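Local coordinates for protein diaminopimelate decarboxylase (Helicobacter pylori, PDB 2QGH) that catalyses the PLP-dependent decarboxylation of meso-diaminopimelate to L-lysine, the last step of lysine biosynthesis, at residues K149-R155 / L197-H203; T164-I168 / S320-A324; H205-L211 / G244-Y250. One frame throughout, in Å; residues are numbered along the deposited sequence.

Interaction 1. Residues K149-R155 / L197-H203; sequences KARISIR and LEPVSVH
His203 lies beside Arg155 at the C-terminal end of two parallel strands, both side chains pointing the same way. The Arg155 chain reaches the edge of the imidazole, CG in the ring plane and 3.3 Å from His203 ND1; the guanidinium plane stands 78° from the ring. CG stands opposite the backbone N (chi1 -179°) and the chain runs on extended to NE, so Arg155 carries its charge past the histidine to Glu131 and to the carbonyl O of His205, while His203 NE2 bonds to Glu279 of the cofactor pocket.

At the other end Glu198 runs alongside Arg151. Its OE1 meets Arg151 CG at 3.3 Å, but the charged atoms do not touch, and Arg151 NE is spent on Leu126 O. The backbone of Glu198 does more: its N donates to Ala150 O at 2.8 Å, and its O receives Ile152 N at 3.0 Å. Lys149 NZ, at the end of a chain bent at its last torsion, closes this end of the pair on Leu197 O at 2.9 Å.

On the opposite sheet face, Ile152 CG2 rests on Leu197 CD2 at 4.2 Å and Ile152 CD1 on Pro199 CB at 4.1 Å, beneath Leu136 of helix 133-146 and Phe188 of helix 181-193. Register evidence reveals an irregularity: Ile152 pairs with Pro199 but Ile154 with Val202, so one strand holds an extra residue. Val200, with psi near 0°, accounts for this beta bulge, and its N still donates to Ile152 O at 2.9 Å.

Polar residues on the face with His203, an apolar layer under helices on the other, and neighbouring parallel strands place the pair as the fifth and sixth strands of an eight-stranded beta/alpha (TIM) barrel, the PLP-binding domain of this decarboxylase.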
loop_
_atom_site.group_PDB
_atom_site.type_symbol
_atom_site.label_atom_id
_atom_site.label_comp_id
_atom_site.label_asym_id
_atom_site.label_seq_id
_atom_site.Cartn_x
_atom_site.Cartn_y
_atom_site.Cartn_z
ATOM N N LYS A 149 -33.767 11.065 -14.400
ATOM C CA LYS A 149 -33.265 12.386 -14.034
ATOM C C LYS A 149 -32.335 12.127 -12.846
ATOM O O LYS A 149 -32.789 11.873 -11.731
ATOM C CB LYS A 149 -34.433 13.292 -13.619
ATOM C CG LYS A 149 -34.198 14.799 -13.750
ATOM C CD LYS A 149 -35.504 15.546 -13.466
ATOM C CE LYS A 149 -35.483 16.981 -13.966
ATOM N NZ LYS A 149 -34.551 17.840 -13.193
ATOM N N ALA A 150 -31.034 12.179 -13.099
ATOM C CA ALA A 150 -30.041 11.915 -12.067
ATOM C C ALA A 150 -29.872 13.005 -11.013
ATOM O O ALA A 150 -29.590 14.160 -11.336
ATOM C CB ALA A 150 -28.695 11.620 -12.722
ATOM N N ARG A 151 -30.048 12.627 -9.748
ATOM C CA ARG A 151 -29.866 13.558 -8.638
ATOM C C ARG A 151 -28.366 13.742 -8.475
ATOM O O ARG A 151 -27.639 12.771 -8.323
ATOM C CB ARG A 151 -30.440 12.995 -7.329
ATOM C CG ARG A 151 -31.962 12.954 -7.261
ATOM C CD ARG A 151 -32.465 12.661 -5.844
ATOM N NE ARG A 151 -32.215 11.283 -5.436
ATOM C CZ ARG A 151 -32.940 10.238 -5.825
ATOM N NH1 ARG A 151 -33.979 10.407 -6.633
ATOM N NH2 ARG A 151 -32.624 9.019 -5.415
ATOM N N ILE A 152 -27.890 14.978 -8.524
ATOM C CA ILE A 152 -26.463 15.203 -8.359
ATOM C C ILE A 152 -26.173 16.292 -7.340
ATOM O O ILE A 152 -27.029 17.109 -7.013
ATOM C CB ILE A 152 -25.768 15.585 -9.703
ATOM C CG1 ILE A 152 -26.320 16.907 -10.230
ATOM C CG2 ILE A 152 -25.956 14.487 -10.734
ATOM C CD1 ILE A 152 -25.414 18.075 -9.972
ATOM N N SER A 153 -24.956 16.264 -6.821
ATOM C CA SER A 153 -24.479 17.251 -5.869
ATOM C C SER A 153 -23.193 17.737 -6.521
ATOM O O SER A 153 -22.614 17.030 -7.336
ATOM C CB SER A 153 -24.174 16.591 -4.522
ATOM O OG SER A 153 -23.539 17.497 -3.629
ATOM N N ILE A 154 -22.746 18.939 -6.198
ATOM C CA ILE A 154 -21.511 19.409 -6.794
ATOM C C ILE A 154 -20.538 19.782 -5.704
ATOM O O ILE A 154 -20.864 20.539 -4.800
ATOM C CB ILE A 154 -21.754 20.606 -7.750
ATOM C CG1 ILE A 154 -22.571 20.130 -8.955
ATOM C CG2 ILE A 154 -20.430 21.168 -8.237
ATOM C CD1 ILE A 154 -22.768 21.166 -10.048
ATOM N N ARG A 155 -19.339 19.221 -5.791
ATOM C CA ARG A 155 -18.294 19.481 -4.812
ATOM C C ARG A 155 -17.511 20.729 -5.186
ATOM O O ARG A 155 -16.957 20.815 -6.279
ATOM C CB ARG A 155 -17.340 18.285 -4.735
ATOM C CG ARG A 155 -16.221 18.457 -3.728
ATOM C CD ARG A 155 -15.370 17.199 -3.596
ATOM N NE ARG A 155 -14.346 17.360 -2.569
ATOM C CZ ARG A 155 -13.484 16.415 -2.200
ATOM N NH1 ARG A 155 -13.512 15.213 -2.768
ATOM N NH2 ARG A 155 -12.586 16.677 -1.257
ATOM N N LEU A 197 -30.657 15.880 -15.321
ATOM C CA LEU A 197 -29.877 16.165 -14.133
ATOM C C LEU A 197 -30.772 16.929 -13.183
ATOM O O LEU A 197 -31.646 17.669 -13.612
ATOM C CB LEU A 197 -28.646 17.008 -14.474
ATOM C CG LEU A 197 -27.627 16.362 -15.417
ATOM C CD1 LEU A 197 -26.528 17.364 -15.733
ATOM C CD2 LEU A 197 -27.053 15.109 -14.781
ATOM N N GLU A 198 -30.558 16.735 -11.891
ATOM C CA GLU A 198 -31.340 17.414 -10.871
ATOM C C GLU A 198 -30.405 17.776 -9.724
ATOM O O GLU A 198 -30.160 16.966 -8.828
ATOM C CB GLU A 198 -32.469 16.498 -10.385
ATOM C CG GLU A 198 -33.291 17.050 -9.227
ATOM C CD GLU A 198 -34.440 16.128 -8.832
ATOM O OE1 GLU A 198 -34.213 14.904 -8.702
ATOM O OE2 GLU A 198 -35.574 16.625 -8.643
ATOM N N PRO A 199 -29.854 19.002 -9.744
ATOM C CA PRO A 199 -28.942 19.436 -8.681
ATOM C C PRO A 199 -29.712 19.580 -7.378
ATOM O O PRO A 199 -30.631 20.392 -7.282
ATOM C CB PRO A 199 -28.414 20.770 -9.207
ATOM C CG PRO A 199 -29.588 21.310 -9.964
ATOM C CD PRO A 199 -30.086 20.089 -10.714
ATOM N N VAL A 200 -29.342 18.795 -6.375
ATOM C CA VAL A 200 -30.044 18.845 -5.100
ATOM C C VAL A 200 -29.128 19.069 -3.903
ATOM O O VAL A 200 -29.590 19.173 -2.769
ATOM C CB VAL A 200 -30.850 17.538 -4.875
ATOM C CG1 VAL A 200 -31.814 17.331 -6.022
ATOM C CG2 VAL A 200 -29.912 16.336 -4.760
ATOM N N SER A 201 -27.833 19.182 -4.145
ATOM C CA SER A 201 -26.934 19.334 -3.028
ATOM C C SER A 201 -25.636 20.056 -3.338
ATOM O O SER A 201 -25.188 20.071 -4.484
ATOM C CB SER A 201 -26.623 17.940 -2.480
ATOM O OG SER A 201 -25.515 17.960 -1.607
ATOM N N VAL A 202 -25.054 20.681 -2.316
ATOM C CA VAL A 202 -23.760 21.345 -2.457
ATOM C C VAL A 202 -22.896 20.514 -1.540
ATOM O O VAL A 202 -23.382 20.010 -0.524
ATOM C CB VAL A 202 -23.706 22.786 -1.896
ATOM C CG1 VAL A 202 -23.056 23.687 -2.910
ATOM C CG2 VAL A 202 -25.076 23.277 -1.509
ATOM N N HIS A 203 -21.620 20.378 -1.868
ATOM C CA HIS A 203 -20.743 19.576 -1.028
ATOM C C HIS A 203 -19.315 20.110 -0.960
ATOM O O HIS A 203 -18.864 20.827 -1.853
ATOM C CB HIS A 203 -20.773 18.128 -1.548
ATOM C CG HIS A 203 -19.682 17.255 -1.010
ATOM N ND1 HIS A 203 -18.369 17.370 -1.415
ATOM C CD2 HIS A 203 -19.712 16.239 -0.114
ATOM C CE1 HIS A 203 -17.638 16.463 -0.794
ATOM N NE2 HIS A 203 -18.428 15.765 0.001
#

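Interaction 2. Residues T164-I168 / S320-A324; sequences THPYI and SLYHA. With LYS (lysine), chain C.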
loop_
_atom_site.group_PDB
_atom_site.type_symbol
_atom_site.label_atom_id
_atom_site.label_comp_id
_atom_site.label_asym_id
_atom_site.label_seq_id
_atom_site.Cartn_x
_atom_site.Cartn_y
_atom_site.Cartn_z
ATOM N N THR A 164 -3.419 20.149 7.582
ATOM C CA THR A 164 -3.182 18.752 7.909
ATOM C C THR A 164 -2.000 18.238 7.080
ATOM O O THR A 164 -1.178 19.024 6.607
ATOM C CB THR A 164 -4.447 17.910 7.614
ATOM O OG1 THR A 164 -4.235 16.552 8.013
ATOM C CG2 THR A 164 -4.787 17.965 6.130
ATOM N N HIS A 165 -1.903 16.923 6.917
ATOM C CA HIS A 165 -0.821 16.344 6.123
ATOM C C HIS A 165 -1.161 16.598 4.648
ATOM O O HIS A 165 -2.307 16.434 4.229
ATOM C CB HIS A 165 -0.701 14.836 6.400
ATOM C CG HIS A 165 0.484 14.188 5.749
ATOM N ND1 HIS A 165 0.641 14.120 4.378
ATOM C CD2 HIS A 165 1.572 13.580 6.280
ATOM C CE1 HIS A 165 1.773 13.501 4.096
ATOM N NE2 HIS A 165 2.357 13.162 5.233
ATOM N N PRO A 166 -0.168 17.014 3.848
ATOM C CA PRO A 166 -0.434 17.277 2.429
ATOM C C PRO A 166 -1.161 16.152 1.682
ATOM O O PRO A 166 -2.009 16.422 0.829
ATOM C CB PRO A 166 0.963 17.562 1.861
ATOM C CG PRO A 166 1.888 16.823 2.804
ATOM C CD PRO A 166 1.273 17.128 4.143
ATOM N N TYR A 167 -0.840 14.901 2.010
ATOM C CA TYR A 167 -1.463 13.755 1.341
ATOM C C TYR A 167 -2.958 13.580 1.599
ATOM O O TYR A 167 -3.667 12.989 0.783
ATOM C CB TYR A 167 -0.735 12.457 1.711
ATOM C CG TYR A 167 0.570 12.236 0.971
ATOM C CD1 TYR A 167 1.290 11.053 1.136
ATOM C CD2 TYR A 167 1.094 13.212 0.114
ATOM C CE1 TYR A 167 2.498 10.843 0.477
ATOM C CE2 TYR A 167 2.307 13.010 -0.553
ATOM C CZ TYR A 167 3.002 11.822 -0.363
ATOM O OH TYR A 167 4.205 11.611 -0.998
ATOM N N ILE A 168 -3.431 14.079 2.733
ATOM C CA ILE A 168 -4.841 13.974 3.077
ATOM C C ILE A 168 -5.481 15.359 3.215
ATOM O O ILE A 168 -6.522 15.517 3.848
ATOM C CB ILE A 168 -5.036 13.192 4.394
ATOM C CG1 ILE A 168 -4.369 13.946 5.548
ATOM C CG2 ILE A 168 -4.445 11.790 4.258
ATOM C CD1 ILE A 168 -4.655 13.361 6.911
ATOM N N SER A 320 4.506 4.633 7.276
ATOM C CA SER A 320 5.376 4.924 6.138
ATOM C C SER A 320 4.785 5.938 5.153
ATOM O O SER A 320 5.483 6.836 4.678
ATOM C CB SER A 320 5.730 3.618 5.412
ATOM O OG SER A 320 4.573 2.821 5.179
ATOM N N LEU A 321 3.498 5.804 4.856
ATOM C CA LEU A 321 2.833 6.707 3.919
ATOM C C LEU A 321 2.648 8.128 4.435
ATOM O O LEU A 321 2.800 9.088 3.684
ATOM C CB LEU A 321 1.454 6.163 3.532
ATOM C CG LEU A 321 1.112 5.937 2.056
ATOM C CD1 LEU A 321 -0.398 5.939 1.934
ATOM C CD2 LEU A 321 1.707 7.009 1.156
ATOM N N TYR A 322 2.317 8.274 5.711
ATOM C CA TYR A 322 2.081 9.608 6.254
ATOM C C TYR A 322 2.955 9.981 7.441
ATOM O O TYR A 322 2.759 11.039 8.036
ATOM C CB TYR A 322 0.614 9.730 6.675
ATOM C CG TYR A 322 -0.350 9.167 5.660
ATOM C CD1 TYR A 322 -0.643 9.857 4.485
ATOM C CD2 TYR A 322 -0.948 7.928 5.862
ATOM C CE1 TYR A 322 -1.510 9.326 3.536
ATOM C CE2 TYR A 322 -1.815 7.384 4.920
ATOM C CZ TYR A 322 -2.092 8.090 3.759
ATOM O OH TYR A 322 -2.947 7.545 2.833
ATOM N N HIS A 323 3.921 9.128 7.777
ATOM C CA HIS A 323 4.781 9.376 8.930
ATOM C C HIS A 323 3.890 9.455 10.169
ATOM O O HIS A 323 4.169 10.210 11.101
ATOM C CB HIS A 323 5.555 10.689 8.777
ATOM C CG HIS A 323 6.575 10.668 7.682
ATOM N ND1 HIS A 323 6.238 10.714 6.345
ATOM C CD2 HIS A 323 7.927 10.587 7.725
ATOM C CE1 HIS A 323 7.337 10.661 5.613
ATOM N NE2 HIS A 323 8.376 10.582 6.426
ATOM N N ALA A 324 2.814 8.675 10.169
ATOM C CA ALA A 324 1.878 8.664 11.288
ATOM C C ALA A 324 2.400 7.852 12.468
ATOM O O ALA A 324 3.069 6.831 12.302
ATOM C CB ALA A 324 0.538 8.117 10.838
HETATM N N LYS C . -5.752 7.281 3.852
HETATM C CA LYS C . -5.562 8.520 4.671
HETATM C C LYS C . -5.022 8.165 6.056
HETATM O O LYS C . -4.599 7.003 6.223
HETATM C CB LYS C . -6.898 9.276 4.792
HETATM C CG LYS C . -7.403 9.817 3.463
HETATM C CD LYS C . -8.861 10.233 3.516
HETATM C CE LYS C . -9.294 10.783 2.158
HETATM N NZ LYS C . -10.763 11.070 2.033
HETATM O OXT LYS C . -5.023 9.038 6.952
#
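Ile168 and Tyr322 line the product pocket beside the subunit interface, with His165 and Tyr167 packed against the tyrosine from behind. Tyr322 turns its ring edge to the face of His165 in a T-shaped stack, with centroids 5.7 Å apart and planes at 89°. The rotation of the imidazole is set by its own segment: Tyr167 N donates to His165 ND1 at 2.9 Å, almost exactly in the ring plane, on a fairly straight bond (160°). From the same imidazole, CD2 approaches Tyr322 O at 3.3 Å.

A second group meets the Tyr322 edge, since Tyr167 CB sits in the ring plane, 3.7 Å from Tyr322 CE1. Further out on the Tyr167 ring, CE1 packs on Leu321 CD2 at 4.0 Å, the two side chains crossing at about a right angle. The contact therefore joins a loop following the fifth barrel strand to the end of helix 318-322, where His323 leaves helical geometry with positive phi.

Leu321 CB lies over one face of the Tyr322 ring and carboxylate OXT of the ligand over the opposite one, toward its rim. The alpha-amino N of the lysine donates to Tyr322 OH at 3.0 Å, and Ile168 CG2, set anti to its own carbonyl carbon by chi1 63°, presses on the ligand CA at 3.5 Å. Glu350 of the second subunit bonds both Tyr322 OH and the lysine, so the alpha-amino end of the ligand is held by residues of two chains. Tyr167 OH likewise crosses the interface, to Ser320 O of the second subunit, and the equivalent bond runs back, from Tyr167 OH of that subunit to Ser320 O.

Interaction 3. Residues H205-L211 / G244-Y250; sequences HIGSQLL and GGIGVSY. With PLP (pyridoxal-5'-phosphate), chain B; LYS (lysine), chain C.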
loop_
_atom_site.group_PDB
_atom_site.type_symbol
_atom_site.label_atom_id
_atom_site.label_comp_id
_atom_site.label_asym_id
_atom_site.label_seq_id
_atom_site.Cartn_x
_atom_site.Cartn_y
_atom_site.Cartn_z
ATOM N N HIS A 205 -15.237 19.046 1.043
ATOM C CA HIS A 205 -14.418 18.234 1.932
ATOM C C HIS A 205 -13.005 18.787 1.814
ATOM O O HIS A 205 -12.334 18.563 0.807
ATOM C CB HIS A 205 -14.440 16.766 1.512
ATOM C CG HIS A 205 -13.643 15.887 2.420
ATOM N ND1 HIS A 205 -14.096 15.501 3.662
ATOM C CD2 HIS A 205 -12.382 15.406 2.312
ATOM C CE1 HIS A 205 -13.148 14.823 4.283
ATOM N NE2 HIS A 205 -12.097 14.751 3.486
ATOM N N ILE A 206 -12.557 19.507 2.840
ATOM C CA ILE A 206 -11.240 20.138 2.804
ATOM C C ILE A 206 -10.021 19.354 3.287
ATOM O O ILE A 206 -8.888 19.823 3.121
ATOM C CB ILE A 206 -11.258 21.499 3.553
ATOM C CG1 ILE A 206 -11.649 21.299 5.017
ATOM C CG2 ILE A 206 -12.234 22.447 2.876
ATOM C CD1 ILE A 206 -11.461 22.533 5.880
ATOM N N GLY A 207 -10.229 18.176 3.875
ATOM C CA GLY A 207 -9.097 17.393 4.343
ATOM C C GLY A 207 -9.450 16.320 5.356
ATOM O O GLY A 207 -10.611 16.165 5.735
ATOM N N SER A 208 -8.434 15.579 5.797
ATOM C CA SER A 208 -8.620 14.506 6.769
ATOM C C SER A 208 -7.723 14.688 7.998
ATOM O O SER A 208 -6.689 15.352 7.929
ATOM C CB SER A 208 -8.325 13.150 6.117
ATOM O OG SER A 208 -8.619 12.084 7.000
ATOM N N GLN A 209 -8.126 14.086 9.114
ATOM C CA GLN A 209 -7.376 14.170 10.364
ATOM C C GLN A 209 -7.173 15.631 10.749
ATOM O O GLN A 209 -6.067 16.053 11.072
ATOM C CB GLN A 209 -6.028 13.452 10.213
ATOM C CG GLN A 209 -5.116 13.445 11.461
ATOM C CD GLN A 209 -5.809 12.951 12.718
ATOM O OE1 GLN A 209 -6.650 12.059 12.669
ATOM N NE2 GLN A 209 -5.444 13.524 13.859
ATOM N N LEU A 210 -8.259 16.397 10.715
ATOM C CA LEU A 210 -8.219 17.818 11.046
ATOM C C LEU A 210 -8.380 18.046 12.545
ATOM O O LEU A 210 -9.299 17.512 13.165
ATOM C CB LEU A 210 -9.329 18.562 10.299
ATOM C CG LEU A 210 -9.389 18.363 8.784
ATOM C CD1 LEU A 210 -10.421 19.306 8.196
ATOM C CD2 LEU A 210 -8.026 18.628 8.172
ATOM N N LEU A 211 -7.486 18.841 13.125
ATOM C CA LEU A 211 -7.544 19.133 14.552
ATOM C C LEU A 211 -8.011 20.566 14.813
ATOM O O LEU A 211 -8.374 20.910 15.940
ATOM C CB LEU A 211 -6.180 18.913 15.208
ATOM C CG LEU A 211 -5.607 17.495 15.372
ATOM C CD1 LEU A 211 -6.587 16.598 16.111
ATOM C CD2 LEU A 211 -5.282 16.924 14.019
ATOM N N GLY A 244 -16.270 14.743 5.693
ATOM C CA GLY A 244 -15.771 14.220 6.955
ATOM C C GLY A 244 -14.550 15.029 7.347
ATOM O O GLY A 244 -14.554 16.252 7.207
ATOM N N GLY A 245 -13.510 14.372 7.851
ATOM C CA GLY A 245 -12.301 15.099 8.194
ATOM C C GLY A 245 -11.929 15.308 9.647
ATOM O O GLY A 245 -10.808 15.715 9.927
ATOM N N ILE A 246 -12.838 15.052 10.578
ATOM C CA ILE A 246 -12.514 15.242 11.992
ATOM C C ILE A 246 -11.443 14.249 12.446
ATOM O O ILE A 246 -11.624 13.036 12.338
ATOM C CB ILE A 246 -13.771 15.097 12.868
ATOM C CG1 ILE A 246 -14.682 16.309 12.642
ATOM C CG2 ILE A 246 -13.380 14.944 14.339
ATOM C CD1 ILE A 246 -15.895 16.372 13.554
ATOM N N GLY A 247 -10.329 14.773 12.947
ATOM C CA GLY A 247 -9.229 13.928 13.386
ATOM C C GLY A 247 -9.389 13.258 14.737
ATOM O O GLY A 247 -10.237 13.649 15.543
ATOM N N VAL A 248 -8.585 12.226 14.982
ATOM C CA VAL A 248 -8.638 11.521 16.258
ATOM C C VAL A 248 -7.371 11.812 17.046
ATOM O O VAL A 248 -6.447 12.462 16.545
ATOM C CB VAL A 248 -8.800 9.980 16.090
ATOM C CG1 VAL A 248 -10.158 9.663 15.468
ATOM C CG2 VAL A 248 -7.673 9.410 15.246
ATOM N N SER A 249 -7.329 11.336 18.281
ATOM C CA SER A 249 -6.176 11.589 19.122
ATOM C C SER A 249 -5.097 10.519 18.997
ATOM O O SER A 249 -4.937 9.689 19.880
ATOM C CB SER A 249 -6.619 11.712 20.578
ATOM O OG SER A 249 -5.658 12.439 21.318
ATOM N N TYR A 250 -4.348 10.544 17.903
ATOM C CA TYR A 250 -3.295 9.560 17.722
ATOM C C TYR A 250 -2.178 9.764 18.737
ATOM O O TYR A 250 -1.652 8.798 19.287
ATOM C CB TYR A 250 -2.724 9.635 16.303
ATOM C CG TYR A 250 -3.660 9.105 15.240
ATOM C CD1 TYR A 250 -4.199 7.818 15.334
ATOM C CD2 TYR A 250 -3.994 9.881 14.130
ATOM C CE1 TYR A 250 -5.045 7.317 14.348
ATOM C CE2 TYR A 250 -4.838 9.389 13.135
ATOM C CZ TYR A 250 -5.361 8.109 13.248
ATOM O OH TYR A 250 -6.198 7.632 12.266
HETATM N N1 PLP B . -15.738 12.357 2.487
HETATM C C2 PLP B . -14.862 12.530 1.396
HETATM C C2A PLP B . -15.359 13.057 0.107
HETATM C C3 PLP B . -13.471 12.149 1.569
HETATM O O3 PLP B . -12.571 12.280 0.529
HETATM C C4 PLP B . -13.021 11.640 2.787
HETATM C C4A PLP B . -11.542 11.545 2.922
HETATM C C5 PLP B . -13.903 11.459 3.862
HETATM C C6 PLP B . -15.288 11.854 3.716
HETATM C C5A PLP B . -13.625 10.718 5.099
HETATM O O4P PLP B . -12.919 11.557 5.984
HETATM P P PLP B . -12.476 11.087 7.298
HETATM O O1P PLP B . -12.036 9.600 7.470
HETATM O O2P PLP B . -13.727 11.399 8.232
HETATM O O3P PLP B . -11.226 11.975 7.664
HETATM N N LYS C . -5.752 7.281 3.852
HETATM C CA LYS C . -5.562 8.520 4.671
HETATM C C LYS C . -5.022 8.165 6.056
HETATM O O LYS C . -4.599 7.003 6.223
HETATM C CB LYS C . -6.898 9.276 4.792
HETATM C CG LYS C . -7.403 9.817 3.463
HETATM C CD LYS C . -8.861 10.233 3.516
HETATM C CE LYS C . -9.294 10.783 2.158
HETATM N NZ LYS C . -10.763 11.070 2.033
HETATM O OXT LYS C . -5.023 9.038 6.952
HETATM O O HOH W 1 -9.999 12.382 9.979
HETATM O O HOH W 2 -10.100 16.493 15.584
#
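Leu210 O is gripped twice, by Gly247 N at 2.9 Å and by water 2 at 2.7 Å, a water that also donates to Gly247 O. The backbone N of the same leucine donates to Gly245 O at 2.8 Å, nearly along the C=O axis, so the two loops are paired at a single bridge.

Beyond it, Gln209 bends at chi2 (52°) and brings its amide back to Val248. OE1 accepts Val248 N at 3.0 Å; NE2 donates to Val248 O at 3.1 Å, lying on a lone pair in the carbonyl plane. Both ends of the amide are thus used, which fixes its flip, and OE1 also leans against the Tyr250 ring.

Toward the cofactor both loops, at the C-terminal mouth of the barrel, bind the PLP phosphate, the glycine-rich 244-250 through backbone N-H. Gly245 N donates to PLP O2P, 3.0 Å away, on an almost straight bond (178°). Ser208 OG reaches PLP O3P at 2.7 Å and is also held by Arg282, while water 1 links O3P to Gln209 N. One face of the His205 imidazole lies over the pyridine, offset toward the rim, and Gly207 N sits over the opposite face of the imidazole; His205 ND1 takes a bond from Gly244 N at 3.1 Å, near the imidazole plane.

How the interactions relate
Interaction 1 lies farthest from the centre of the chain, most of it away from the ligands except at its C-terminal end; its centre is 25 Å from that of interaction 3 and 31 Å from that of interaction 2. Arg155 bridges the gap, its NH2 2.8 Å from His205 O, a probable hydrogen bond, and its side chain about 4 Å from PLP; His203 reaches the pocket through Glu279. Interactions 2 and 3, with centres 12 Å apart, are directly joined. Ser208 is the main junction, its N 2.7 Å from Ile168 O and its O 2.7 Å from Thr164 OG1, both probable hydrogen bonds. Interaction 3 thus seats the cofactor, whereas interaction 2 holds the lysine's alpha-amino end; both touch that ligand.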